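Local coordinates for putative pachytene checkpoint protein 2 (Caenorhabditis elegans, PDB 4XGU), which is an AAA+ ATPase that binds and hydrolyses ATP, probably remodels partner proteins and probably plays a key role in chromosome recombination during meiosis, at residues 99-104 with 126-131; 122-127 with 208-213; 181-186 with 317-322; 253-258 with 299-304. All coordinates share one frame; numbering follows the deposited sequence.

Interaction 1: residues 99-104 with 126-131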
loop_
_atom_site.group_PDB
_atom_site.type_symbol
_atom_site.label_atom_id
_atom_site.label_comp_id
_atom_site.label_asym_id
_atom_site.label_seq_id
_atom_site.Cartn_x
_atom_site.Cartn_y
_atom_site.Cartn_z
ATOM N N LYS B 99 -11.467 38.294 39.103
ATOM C CA LYS B 99 -12.894 37.995 39.059
ATOM C C LYS B 99 -13.141 37.136 37.820
ATOM O O LYS B 99 -12.668 37.472 36.739
ATOM C CB LYS B 99 -13.724 39.285 39.030
ATOM C CG LYS B 99 -13.350 40.246 37.909
ATOM C CD LYS B 99 -14.288 41.436 37.852
ATOM C CE LYS B 99 -14.295 42.191 39.167
ATOM N NZ LYS B 99 -15.235 43.339 39.136
ATOM N N LEU B 100 -13.851 36.022 37.970
ATOM C CA LEU B 100 -14.053 35.092 36.862
ATOM C C LEU B 100 -15.187 35.520 35.958
ATOM O O LEU B 100 -16.198 36.037 36.431
ATOM C CB LEU B 100 -14.331 33.678 37.380
ATOM C CG LEU B 100 -14.991 33.426 38.734
ATOM C CD1 LEU B 100 -16.512 33.690 38.762
ATOM C CD2 LEU B 100 -14.621 32.038 39.193
ATOM N N HIS B 101 -15.026 35.284 34.659
ATOM C CA HIS B 101 -16.073 35.612 33.708
ATOM C C HIS B 101 -17.073 34.467 33.654
ATOM O O HIS B 101 -16.685 33.298 33.707
ATOM C CB HIS B 101 -15.494 35.880 32.317
ATOM C CG HIS B 101 -14.113 36.462 32.335
ATOM N ND1 HIS B 101 -13.871 37.819 32.270
ATOM C CD2 HIS B 101 -12.900 35.869 32.406
ATOM C CE1 HIS B 101 -12.568 38.034 32.307
ATOM N NE2 HIS B 101 -11.956 36.866 32.388
ATOM N N LYS B 102 -18.358 34.799 33.556
ATOM C CA LYS B 102 -19.409 33.787 33.450
ATOM C C LYS B 102 -20.014 33.788 32.059
ATOM O O LYS B 102 -21.054 33.172 31.816
ATOM C CB LYS B 102 -20.501 34.014 34.502
ATOM C CG LYS B 102 -20.514 35.397 35.125
ATOM C CD LYS B 102 -21.137 35.346 36.511
ATOM C CE LYS B 102 -20.347 34.416 37.420
ATOM N NZ LYS B 102 -21.012 34.209 38.738
ATOM N N ASP B 103 -19.337 34.488 31.154
ATOM C CA ASP B 103 -19.784 34.657 29.778
ATOM C C ASP B 103 -20.045 33.316 29.095
ATOM O O ASP B 103 -20.900 33.213 28.216
ATOM C CB ASP B 103 -18.740 35.452 28.991
ATOM C CG ASP B 103 -18.169 36.617 29.785
ATOM O OD1 ASP B 103 -18.520 36.764 30.978
ATOM O OD2 ASP B 103 -17.356 37.376 29.219
ATOM N N GLY B 104 -19.303 32.294 29.510
ATOM C CA GLY B 104 -19.476 30.955 28.981
ATOM C C GLY B 104 -18.711 30.727 27.693
ATOM O O GLY B 104 -18.148 31.665 27.125
ATOM N N GLN B 126 -13.132 32.123 27.968
ATOM C CA GLN B 126 -12.611 33.342 28.571
ATOM C C GLN B 126 -12.017 33.023 29.942
ATOM O O GLN B 126 -12.728 32.568 30.838
ATOM C CB GLN B 126 -13.725 34.386 28.692
ATOM C CG GLN B 126 -13.246 35.794 28.995
ATOM C CD GLN B 126 -12.478 36.404 27.842
ATOM O OE1 GLN B 126 -12.734 36.094 26.678
ATOM N NE2 GLN B 126 -11.523 37.273 28.160
ATOM N N LEU B 127 -10.719 33.259 30.113
ATOM C CA LEU B 127 -10.037 32.858 31.344
ATOM C C LEU B 127 -9.756 34.015 32.299
ATOM O O LEU B 127 -9.287 35.075 31.876
ATOM C CB LEU B 127 -8.721 32.155 31.012
ATOM C CG LEU B 127 -8.852 30.833 30.261
ATOM C CD1 LEU B 127 -7.500 30.136 30.183
ATOM C CD2 LEU B 127 -9.887 29.946 30.932
ATOM N N PRO B 128 -10.014 33.805 33.602
ATOM C CA PRO B 128 -10.557 32.567 34.183
ATOM C C PRO B 128 -12.085 32.515 34.195
ATOM O O PRO B 128 -12.732 33.521 34.478
ATOM C CB PRO B 128 -10.017 32.593 35.611
ATOM C CG PRO B 128 -9.895 34.041 35.929
ATOM C CD PRO B 128 -9.547 34.740 34.639
ATOM N N CYS B 129 -12.651 31.349 33.896
ATOM C CA CYS B 129 -14.105 31.193 33.803
ATOM C C CYS B 129 -14.698 30.435 34.974
ATOM O O CYS B 129 -13.979 29.802 35.733
ATOM C CB CYS B 129 -14.488 30.474 32.506
ATOM S SG CYS B 129 -13.704 28.867 32.292
ATOM N N VAL B 130 -16.023 30.465 35.096
ATOM C CA VAL B 130 -16.683 29.800 36.218
ATOM C C VAL B 130 -16.535 28.292 36.140
ATOM O O VAL B 130 -16.536 27.632 37.167
ATOM C CB VAL B 130 -18.188 30.160 36.316
ATOM C CG1 VAL B 130 -18.410 31.570 35.999
ATOM C CG2 VAL B 130 -19.036 29.341 35.370
ATOM N N GLU B 131 -16.354 27.762 34.933
ATOM C CA GLU B 131 -16.422 26.325 34.718
ATOM C C GLU B 131 -15.150 25.607 35.146
ATOM O O GLU B 131 -15.185 24.436 35.516
ATOM C CB GLU B 131 -16.721 26.029 33.247
ATOM C CG GLU B 131 -18.125 26.426 32.793
ATOM C CD GLU B 131 -18.242 27.893 32.402
ATOM O OE1 GLU B 131 -17.265 28.646 32.595
ATOM O OE2 GLU B 131 -19.313 28.290 31.891
#
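His101 and Cys129 face each other in a single beta bridge, their CA atoms 4.8 Å apart, where the loop following strand 95-98 runs beside residues 126-131. The close-packed part surrounds His101. Its backbone is held twice, as His101 N donates to Pro128 O at 2.9 Å and His101 O accepts a weak bond from Val130 N. The imidazole adds a third link: NE2 gives a weak bond of 3.3 Å to Leu127 O, which lies near the ring plane at its edge. Over one ring face sits Gln126 CG, a CH-pi contact 3.6 Å from the centroid. Gln126 CG is anti to its backbone N (chi1 -166°), and the amide beyond it turns about perpendicular to the ring. Pro128, after a cis peptide, brings CD beside the same ring. Next to His101 the buried Leu100 sets CD1 4.0 Å from Val130 CG1, an apolar pair.

Beyond Val130 the contact thins toward solvent. Lys102 lays its CB 3.5 Å from Val130 CG1 but is itself exposed, a fitting place for a long charged chain whose aliphatic part can cover a valine. Gly104 has a positive phi (85°) that glycine alone takes easily, and Glu131 OE2 approaches its CA. Lys99 turns the other way, its NZ bonding to the carbonyls of Gln19 and Phe21.

The passage from the small N-terminal sheet to the large ATPase sheet is thus fastened by one good backbone bond and two weak ones, one of them from the imidazole. Histidine suits its centre because one flat ring supplies both an N-H for a carbonyl and a face for a methylene.

Interaction 2: residues 122-127 with 208-213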
loop_
_atom_site.group_PDB
_atom_site.type_symbol
_atom_site.label_atom_id
_atom_site.label_comp_id
_atom_site.label_asym_id
_atom_site.label_seq_id
_atom_site.Cartn_x
_atom_site.Cartn_y
_atom_site.Cartn_z
ATOM N N SER B 122 -14.091 23.661 17.975
ATOM C CA SER B 122 -13.476 24.950 18.267
ATOM C C SER B 122 -14.337 25.784 19.215
ATOM O O SER B 122 -15.275 26.454 18.784
ATOM C CB SER B 122 -13.224 25.722 16.971
ATOM O OG SER B 122 -12.686 27.006 17.236
ATOM N N GLN B 123 -14.016 25.736 20.506
ATOM C CA GLN B 123 -14.724 26.529 21.508
ATOM C C GLN B 123 -13.782 27.526 22.171
ATOM O O GLN B 123 -12.668 27.172 22.559
ATOM C CB GLN B 123 -15.351 25.632 22.578
ATOM C CG GLN B 123 -15.803 24.270 22.085
ATOM C CD GLN B 123 -16.328 23.399 23.213
ATOM O OE1 GLN B 123 -16.727 23.901 24.264
ATOM N NE2 GLN B 123 -16.325 22.087 23.000
ATOM N N LEU B 124 -14.231 28.769 22.310
ATOM C CA LEU B 124 -13.416 29.796 22.947
ATOM C C LEU B 124 -13.797 29.982 24.410
ATOM O O LEU B 124 -14.958 30.232 24.733
ATOM C CB LEU B 124 -13.543 31.125 22.202
ATOM C CG LEU B 124 -12.756 32.294 22.797
ATOM C CD1 LEU B 124 -11.269 31.977 22.848
ATOM C CD2 LEU B 124 -13.007 33.569 22.007
ATOM N N TRP B 125 -12.814 29.856 25.293
ATOM C CA TRP B 125 -13.037 30.053 26.720
ATOM C C TRP B 125 -12.382 31.341 27.204
ATOM O O TRP B 125 -11.224 31.616 26.892
ATOM C CB TRP B 125 -12.497 28.869 27.524
ATOM C CG TRP B 125 -13.206 27.578 27.274
ATOM C CD1 TRP B 125 -12.878 26.625 26.355
ATOM C CD2 TRP B 125 -14.356 27.089 27.968
ATOM N NE1 TRP B 125 -13.759 25.572 26.429
ATOM C CE2 TRP B 125 -14.676 25.834 27.412
ATOM C CE3 TRP B 125 -15.149 27.591 29.003
ATOM C CZ2 TRP B 125 -15.756 25.074 27.856
ATOM C CZ3 TRP B 125 -16.223 26.837 29.444
ATOM C CH2 TRP B 125 -16.517 25.591 28.872
ATOM N N GLN B 126 -13.132 32.123 27.968
ATOM C CA GLN B 126 -12.611 33.342 28.571
ATOM C C GLN B 126 -12.017 33.023 29.942
ATOM O O GLN B 126 -12.728 32.568 30.838
ATOM C CB GLN B 126 -13.725 34.386 28.692
ATOM C CG GLN B 126 -13.246 35.794 28.995
ATOM C CD GLN B 126 -12.478 36.404 27.842
ATOM O OE1 GLN B 126 -12.734 36.094 26.678
ATOM N NE2 GLN B 126 -11.523 37.273 28.160
ATOM N N LEU B 127 -10.719 33.259 30.113
ATOM C CA LEU B 127 -10.037 32.858 31.344
ATOM C C LEU B 127 -9.756 34.015 32.299
ATOM O O LEU B 127 -9.287 35.075 31.876
ATOM C CB LEU B 127 -8.721 32.155 31.012
ATOM C CG LEU B 127 -8.852 30.833 30.261
ATOM C CD1 LEU B 127 -7.500 30.136 30.183
ATOM C CD2 LEU B 127 -9.887 29.946 30.932
ATOM N N VAL B 208 -7.450 34.199 27.034
ATOM C CA VAL B 208 -8.430 33.353 26.359
ATOM C C VAL B 208 -7.892 31.941 26.150
ATOM O O VAL B 208 -6.682 31.721 26.157
ATOM C CB VAL B 208 -8.838 33.938 24.988
ATOM C CG1 VAL B 208 -9.558 35.269 25.161
ATOM C CG2 VAL B 208 -7.617 34.098 24.092
ATOM N N MET B 209 -8.799 30.985 25.971
ATOM C CA MET B 209 -8.412 29.615 25.648
ATOM C C MET B 209 -9.278 29.038 24.541
ATOM O O MET B 209 -10.506 29.099 24.603
ATOM C CB MET B 209 -8.491 28.708 26.878
ATOM C CG MET B 209 -8.569 27.215 26.533
ATOM S SD MET B 209 -8.285 26.119 27.943
ATOM C CE MET B 209 -9.046 24.609 27.363
ATOM N N LEU B 210 -8.623 28.473 23.533
ATOM C CA LEU B 210 -9.304 27.821 22.424
ATOM C C LEU B 210 -9.172 26.310 22.523
ATOM O O LEU B 210 -8.068 25.768 22.495
ATOM C CB LEU B 210 -8.748 28.314 21.091
ATOM C CG LEU B 210 -9.323 29.659 20.655
ATOM C CD1 LEU B 210 -8.491 30.271 19.549
ATOM C CD2 LEU B 210 -10.764 29.477 20.204
ATOM N N GLU B 211 -10.309 25.635 22.644
ATOM C CA GLU B 211 -10.321 24.186 22.765
ATOM C C GLU B 211 -10.760 23.529 21.461
ATOM O O GLU B 211 -11.794 23.880 20.896
ATOM C CB GLU B 211 -11.236 23.756 23.910
ATOM C CG GLU B 211 -11.269 22.257 24.139
ATOM C CD GLU B 211 -12.129 21.867 25.322
ATOM O OE1 GLU B 211 -12.764 22.763 25.920
ATOM O OE2 GLU B 211 -12.165 20.662 25.653
ATOM N N ILE B 212 -9.966 22.573 20.989
ATOM C CA ILE B 212 -10.246 21.882 19.736
ATOM C C ILE B 212 -10.469 20.388 19.967
ATOM O O ILE B 212 -9.840 19.791 20.842
ATOM C CB ILE B 212 -9.096 22.071 18.723
ATOM C CG1 ILE B 212 -8.633 23.528 18.699
ATOM C CG2 ILE B 212 -9.515 21.621 17.335
ATOM C CD1 ILE B 212 -7.461 23.781 17.768
ATOM N N ASN B 213 -11.381 19.805 19.190
ATOM C CA ASN B 213 -11.592 18.358 19.147
ATOM C C ASN B 213 -12.132 17.772 20.451
ATOM O O ASN B 213 -11.623 16.766 20.945
ATOM C CB ASN B 213 -10.285 17.652 18.766
ATOM C CG ASN B 213 -10.509 16.251 18.242
ATOM O OD1 ASN B 213 -11.531 15.968 17.620
ATOM N ND2 ASN B 213 -9.553 15.366 18.492
#
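The indole of Trp125 has Met209 O at its edge, near the ring plane, and Glu211 OE1 as partner of its N-H. NE1 and OE1 are 3.0 Å apart, with OE1 tilted 30° out of the ring plane; carboxylate and indole planes differ by 36°, while the Phe132 ring packs against the same tryptophan. This is the antiparallel extension of the AAA+ core sheet: strand 123-127 pairs with strand 206-212, whose other neighbour, 245-251, runs parallel to it. Gln123 with Glu211 and Trp125 with Met209 are hydrogen-bonded pairs, and Leu124 with Leu210 and Gln126 with Val208 are non-hydrogen-bonded ones. The face of Trp125 and Met209 looks to helix 185-199. On the other face Leu210 and Val208 meet helix 228-241. There Leu124 CD1, placed by a chi2 of 59°, reaches Leu210 CD2 at 3.7 Å and Val208 CB at 3.8 Å, branched apolar chains packing on one another. An alanine in place of Trp125 would probably leave Glu211 OE1 without its N-H donor, on a carboxylate whose other oxygen lies near Asp252, and open a gap beside Phe132. Leu127 CD1 rests 3.7 Å from Met209 CB.

Interaction 3: residues 181-186 with 317-322. With ADP (adenosine-5'-diphosphate), chain H.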
loop_
_atom_site.group_PDB
_atom_site.type_symbol
_atom_site.label_atom_id
_atom_site.label_comp_id
_atom_site.label_asym_id
_atom_site.label_seq_id
_atom_site.Cartn_x
_atom_site.Cartn_y
_atom_site.Cartn_z
ATOM N N PRO B 181 -7.673 6.977 29.064
ATOM C CA PRO B 181 -8.739 7.985 28.997
ATOM C C PRO B 181 -9.296 8.425 30.355
ATOM O O PRO B 181 -9.829 9.527 30.455
ATOM C CB PRO B 181 -9.834 7.279 28.186
ATOM C CG PRO B 181 -9.123 6.236 27.407
ATOM C CD PRO B 181 -8.012 5.768 28.293
ATOM N N GLY B 182 -9.186 7.589 31.380
ATOM C CA GLY B 182 -9.824 7.889 32.650
ATOM C C GLY B 182 -8.997 8.696 33.635
ATOM O O GLY B 182 -9.432 8.938 34.762
ATOM N N THR B 183 -7.814 9.127 33.211
ATOM C CA THR B 183 -6.857 9.754 34.119
ATOM C C THR B 183 -7.091 11.251 34.330
ATOM O O THR B 183 -6.581 11.838 35.286
ATOM C CB THR B 183 -5.426 9.556 33.614
ATOM O OG1 THR B 183 -5.256 10.267 32.383
ATOM C CG2 THR B 183 -5.154 8.080 33.386
ATOM N N GLY B 184 -7.849 11.871 33.432
ATOM C CA GLY B 184 -8.192 13.275 33.582
ATOM C C GLY B 184 -7.128 14.239 33.091
ATOM O O GLY B 184 -6.811 15.221 33.759
ATOM N N LYS B 185 -6.581 13.959 31.913
ATOM C CA LYS B 185 -5.563 14.813 31.314
ATOM C C LYS B 185 -6.143 16.155 30.888
ATOM O O LYS B 185 -5.498 17.195 31.021
ATOM C CB LYS B 185 -4.930 14.117 30.114
ATOM C CG LYS B 185 -4.499 12.693 30.393
ATOM C CD LYS B 185 -3.907 12.049 29.157
ATOM C CE LYS B 185 -4.667 10.795 28.784
ATOM N NZ LYS B 185 -6.085 11.077 28.426
ATOM N N THR B 186 -7.362 16.121 30.362
ATOM C CA THR B 186 -8.045 17.333 29.934
ATOM C C THR B 186 -8.255 18.268 31.116
ATOM O O THR B 186 -7.984 19.465 31.023
ATOM C CB THR B 186 -9.406 17.019 29.287
ATOM O OG1 THR B 186 -9.222 16.108 28.195
ATOM C CG2 THR B 186 -10.059 18.293 28.777
ATOM N N LYS B 317 4.394 14.268 29.706
ATOM C CA LYS B 317 4.047 13.668 30.988
ATOM C C LYS B 317 3.051 12.526 30.836
ATOM O O LYS B 317 2.006 12.679 30.203
ATOM C CB LYS B 317 3.476 14.724 31.935
ATOM C CG LYS B 317 4.508 15.361 32.842
ATOM C CD LYS B 317 5.115 14.328 33.780
ATOM C CE LYS B 317 6.190 14.944 34.658
ATOM N NZ LYS B 317 6.769 13.951 35.606
ATOM N N ASN B 318 3.385 11.383 31.426
ATOM C CA ASN B 318 2.490 10.235 31.435
ATOM C C ASN B 318 1.626 10.217 32.686
ATOM O O ASN B 318 2.134 10.212 33.804
ATOM C CB ASN B 318 3.282 8.929 31.331
ATOM C CG ASN B 318 3.552 8.527 29.893
ATOM O OD1 ASN B 318 4.695 8.274 29.505
ATOM N ND2 ASN B 318 2.494 8.466 29.091
ATOM N N VAL B 319 0.312 10.217 32.488
ATOM C CA VAL B 319 -0.624 10.161 33.601
ATOM C C VAL B 319 -1.261 8.781 33.671
ATOM O O VAL B 319 -1.991 8.380 32.763
ATOM C CB VAL B 319 -1.722 11.227 33.469
ATOM C CG1 VAL B 319 -2.488 11.346 34.765
ATOM C CG2 VAL B 319 -1.112 12.566 33.088
ATOM N N GLY B 320 -0.979 8.051 34.743
ATOM C CA GLY B 320 -1.470 6.692 34.871
ATOM C C GLY B 320 -2.789 6.615 35.610
ATOM O O GLY B 320 -3.242 7.606 36.187
ATOM N N GLN B 321 -3.413 5.441 35.583
ATOM C CA GLN B 321 -4.613 5.202 36.375
ATOM C C GLN B 321 -4.255 5.321 37.854
ATOM O O GLN B 321 -3.156 4.935 38.255
ATOM C CB GLN B 321 -5.209 3.824 36.066
ATOM C CG GLN B 321 -5.651 3.623 34.616
ATOM C CD GLN B 321 -6.983 4.290 34.290
ATOM O OE1 GLN B 321 -7.455 5.163 35.020
ATOM N NE2 GLN B 321 -7.595 3.875 33.186
ATOM N N PRO B 322 -5.173 5.863 38.668
ATOM C CA PRO B 322 -4.859 6.137 40.074
ATOM C C PRO B 322 -4.429 4.888 40.839
ATOM O O PRO B 322 -4.972 3.809 40.610
ATOM C CB PRO B 322 -6.178 6.688 40.627
ATOM C CG PRO B 322 -7.228 6.161 39.707
ATOM C CD PRO B 322 -6.587 6.136 38.356
HETATM P PB ADP H . -9.216 12.472 30.030
HETATM O O1B ADP H . -8.229 11.501 30.628
HETATM O O2B ADP H . -8.615 13.811 29.678
HETATM O O3B ADP H . -10.091 11.883 28.945
HETATM P PA ADP H . -10.941 14.217 31.432
HETATM O O1A ADP H . -9.888 15.223 31.829
HETATM O O2A ADP H . -11.810 14.465 30.221
HETATM O O3A ADP H . -10.224 12.780 31.254
HETATM O "O5'" ADP H . -11.914 14.032 32.700
HETATM C "C5'" ADP H . -12.131 12.760 33.303
HETATM C "C4'" ADP H . -13.124 12.926 34.446
HETATM O "O4'" ADP H . -12.857 11.951 35.456
HETATM C "C3'" ADP H . -13.007 14.297 35.092
HETATM O "O3'" ADP H . -14.162 15.085 34.794
HETATM C "C2'" ADP H . -12.907 14.045 36.582
HETATM O "O2'" ADP H . -14.141 14.398 37.215
HETATM C "C1'" ADP H . -12.658 12.553 36.737
HETATM N N9 ADP H . -11.238 12.341 37.117
HETATM C C8 ADP H . -10.314 11.739 36.345
HETATM N N7 ADP H . -9.105 11.692 36.960
HETATM C C5 ADP H . -9.247 12.278 38.161
HETATM C C6 ADP H . -8.362 12.563 39.311
HETATM N N6 ADP H . -7.058 12.198 39.288
HETATM N N1 ADP H . -8.899 13.193 40.378
HETATM C C2 ADP H . -10.197 13.557 40.405
HETATM N N3 ADP H . -11.059 13.331 39.396
HETATM C C4 ADP H . -10.654 12.703 38.265
#
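Gly182 passes its carbonyl carbon close to Gln321 OE1, and a CB here would point toward that amide oxygen. Thr183 carries most of the contact. Its CG2 lies against two backbone carbonyls, 3.2 Å from Val319 O and slightly farther from Gly320 O, while CB packs on Val319 CG1 at 3.6 Å. With chi1 at 66°, OG1 stands between the backbone N and the carbonyl carbon, and it bonds to Pro180 O. An alanine here would probably leave Pro180 O without its hydroxyl partner and open a gap beside the carbonyls of Val319 and Gly320. The turn belongs to the Walker A P-loop, predicted to bind ATP and here wrapped round the phosphates of ADP. At Gly184, the N-cap of helix 185-199, the positive phi suits glycine, since a CB would be jammed against the preceding carbonyl O and collide with ADP N7; Gly184 N donates to ADP O1B at 2.9 Å. Lys185 shares in both surfaces: CG touches Val319 CG2 at 4.3 Å, whereas the chain, bent at chi3 and chi4, carries NZ to 3.1 Å from ADP O1B, while Asn300 OD1 also accepts from NZ. The positive end is probably well placed to balance phosphate charge, as the helix N-terminus would be. Thr186 grips a second beta-phosphate oxygen twice, N reaching ADP O2B at 2.7 Å and OG1 the same O2B at 2.8 Å.

Interaction 4: residues 253-258 with 299-304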
loop_
_atom_site.group_PDB
_atom_site.type_symbol
_atom_site.label_atom_id
_atom_site.label_comp_id
_atom_site.label_asym_id
_atom_site.label_seq_id
_atom_site.Cartn_x
_atom_site.Cartn_y
_atom_site.Cartn_z
ATOM N N GLU B 253 -7.769 14.132 22.177
ATOM C CA GLU B 253 -7.700 12.930 21.343
ATOM C C GLU B 253 -6.803 13.128 20.129
ATOM O O GLU B 253 -7.220 12.882 18.997
ATOM C CB GLU B 253 -9.099 12.511 20.887
ATOM C CG GLU B 253 -9.918 11.804 21.950
ATOM C CD GLU B 253 -10.535 10.512 21.442
ATOM O OE1 GLU B 253 -10.700 10.371 20.209
ATOM O OE2 GLU B 253 -10.846 9.632 22.275
ATOM N N VAL B 254 -5.575 13.574 20.374
ATOM C CA VAL B 254 -4.662 13.975 19.307
ATOM C C VAL B 254 -4.460 12.887 18.254
ATOM O O VAL B 254 -4.387 13.172 17.058
ATOM C CB VAL B 254 -3.287 14.373 19.877
ATOM C CG1 VAL B 254 -2.343 14.769 18.762
ATOM C CG2 VAL B 254 -3.439 15.516 20.860
ATOM N N GLU B 255 -4.390 11.639 18.695
ATOM C CA GLU B 255 -4.114 10.546 17.776
ATOM C C GLU B 255 -5.348 10.130 16.981
ATOM O O GLU B 255 -5.243 9.373 16.014
ATOM C CB GLU B 255 -3.540 9.357 18.536
ATOM C CG GLU B 255 -2.235 9.687 19.237
ATOM C CD GLU B 255 -1.515 8.456 19.737
ATOM O OE1 GLU B 255 -1.271 8.360 20.960
ATOM O OE2 GLU B 255 -1.188 7.580 18.908
ATOM N N SER B 256 -6.514 10.630 17.380
ATOM C CA SER B 256 -7.713 10.448 16.572
ATOM C C SER B 256 -7.585 11.334 15.340
ATOM O O SER B 256 -8.107 11.016 14.270
ATOM C CB SER B 256 -8.978 10.788 17.362
ATOM O OG SER B 256 -9.082 12.181 17.588
ATOM N N LEU B 257 -6.879 12.448 15.506
ATOM C CA LEU B 257 -6.509 13.309 14.389
ATOM C C LEU B 257 -5.368 12.675 13.599
ATOM O O LEU B 257 -5.523 12.328 12.427
ATOM C CB LEU B 257 -6.099 14.699 14.886
ATOM C CG LEU B 257 -7.142 15.496 15.673
ATOM C CD1 LEU B 257 -6.497 16.683 16.373
ATOM C CD2 LEU B 257 -8.255 15.963 14.756
ATOM N N GLY B 258 -4.223 12.521 14.258
ATOM C CA GLY B 258 -3.056 11.913 13.644
ATOM C C GLY B 258 -2.772 10.526 14.190
ATOM O O GLY B 258 -1.839 9.852 13.754
ATOM N N SER B 299 -3.261 12.859 24.767
ATOM C CA SER B 299 -3.416 11.652 23.961
ATOM C C SER B 299 -3.966 10.499 24.799
ATOM O O SER B 299 -3.314 10.031 25.731
ATOM C CB SER B 299 -2.081 11.257 23.328
ATOM O OG SER B 299 -2.232 10.137 22.475
ATOM N N ASN B 300 -5.170 10.045 24.463
ATOM C CA ASN B 300 -5.834 8.999 25.235
ATOM C C ASN B 300 -5.214 7.624 25.010
ATOM O O ASN B 300 -5.444 6.696 25.785
ATOM C CB ASN B 300 -7.327 8.959 24.900
ATOM C CG ASN B 300 -8.091 10.124 25.499
ATOM O OD1 ASN B 300 -7.716 10.655 26.546
ATOM N ND2 ASN B 300 -9.172 10.526 24.842
ATOM N N LEU B 301 -4.431 7.495 23.945
ATOM C CA LEU B 301 -3.740 6.244 23.656
ATOM C C LEU B 301 -2.361 6.238 24.304
ATOM O O LEU B 301 -1.686 7.265 24.355
ATOM C CB LEU B 301 -3.614 6.030 22.144
ATOM C CG LEU B 301 -2.820 4.810 21.663
ATOM C CD1 LEU B 301 -3.557 3.517 21.989
ATOM C CD2 LEU B 301 -2.522 4.913 20.171
ATOM N N GLU B 302 -1.946 5.077 24.799
ATOM C CA GLU B 302 -0.629 4.936 25.405
ATOM C C GLU B 302 0.264 4.026 24.560
ATOM O O GLU B 302 -0.217 3.075 23.940
ATOM C CB GLU B 302 -0.757 4.392 26.829
ATOM C CG GLU B 302 0.458 4.631 27.708
ATOM C CD GLU B 302 0.242 4.157 29.133
ATOM O OE1 GLU B 302 0.887 4.707 30.052
ATOM O OE2 GLU B 302 -0.578 3.235 29.335
ATOM N N SER B 303 1.553 4.361 24.519
ATOM C CA SER B 303 2.607 3.531 23.920
ATOM C C SER B 303 2.607 3.446 22.388
ATOM O O SER B 303 3.263 2.574 21.821
ATOM C CB SER B 303 2.550 2.111 24.491
ATOM O OG SER B 303 3.425 1.248 23.786
ATOM N N THR B 304 1.889 4.342 21.718
ATOM C CA THR B 304 1.989 4.445 20.262
ATOM C C THR B 304 1.979 5.918 19.869
ATOM O O THR B 304 1.332 6.324 18.901
ATOM C CB THR B 304 0.852 3.690 19.542
ATOM O OG1 THR B 304 0.558 2.480 20.249
ATOM C CG2 THR B 304 1.256 3.339 18.110
#
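Glu253 and Ser299 bring the two backbones together, CA to CA 5.2 Å. Glu253 takes left-handed helical angles just before a short, weakly bonded helix of about residues 254-257, and its O receives Ser256 N at 2.9 Å; across from it, the chain leaves strand 293-299 as an irregular loop. Asn300 ND2 donates to Glu253 OE2 at 3.2 Å, with 154° at the hydrogen. OE2 is met on its anti side, near the carboxylate plane, and also lies in the plane of the amide, although the two planes are 73° apart. The amide suits its place because its other end, OD1, accepts from Lys185 NZ, so one flat group connects the glutamate to the P-loop. Glu255 reaches across with a chain extended beyond CG. Glu255 OE1 is 2.5 Å from Ser299 OG, whereas the placement of OE2 beside Thr304 O is doubtful. Leu301 crosses this chain at about a right angle. Glu253 and Asn300 come just after adjacent parallel strands 245-251 and 293-299, with Asn300 touching ADP, positions consistent with the Walker B and sensor 1 sites of AAA+ proteins. Leu257 packs on helix 217-224, and Ser299 bonds through its backbone to Leu177 in strand 174-178 and Gly179 just after it.

In the fold
Interactions 1 and 2 share Gln126 and Leu127, and touch where Glu131 meets Trp125. Both lie at the antiparallel margin of the large sheet, but interaction 2 is buried strand pairing with apolar packing, while interaction 1 is a partly buried bridge between a loop and residues 126-131. Interactions 3 and 4 gather at the nucleotide end, their centres 13 Å apart, joined by Lys185 NZ and Asn300 OD1. Interaction 3 is buried and shapes the phosphate loop, with contacts across it that are of van der Waals type; interaction 4, nested within the loop that 3 closes, is a polar surface contact. Interaction 2 reaches interaction 4 through Asn213, which lies against Glu253, Ser256 and Leu257.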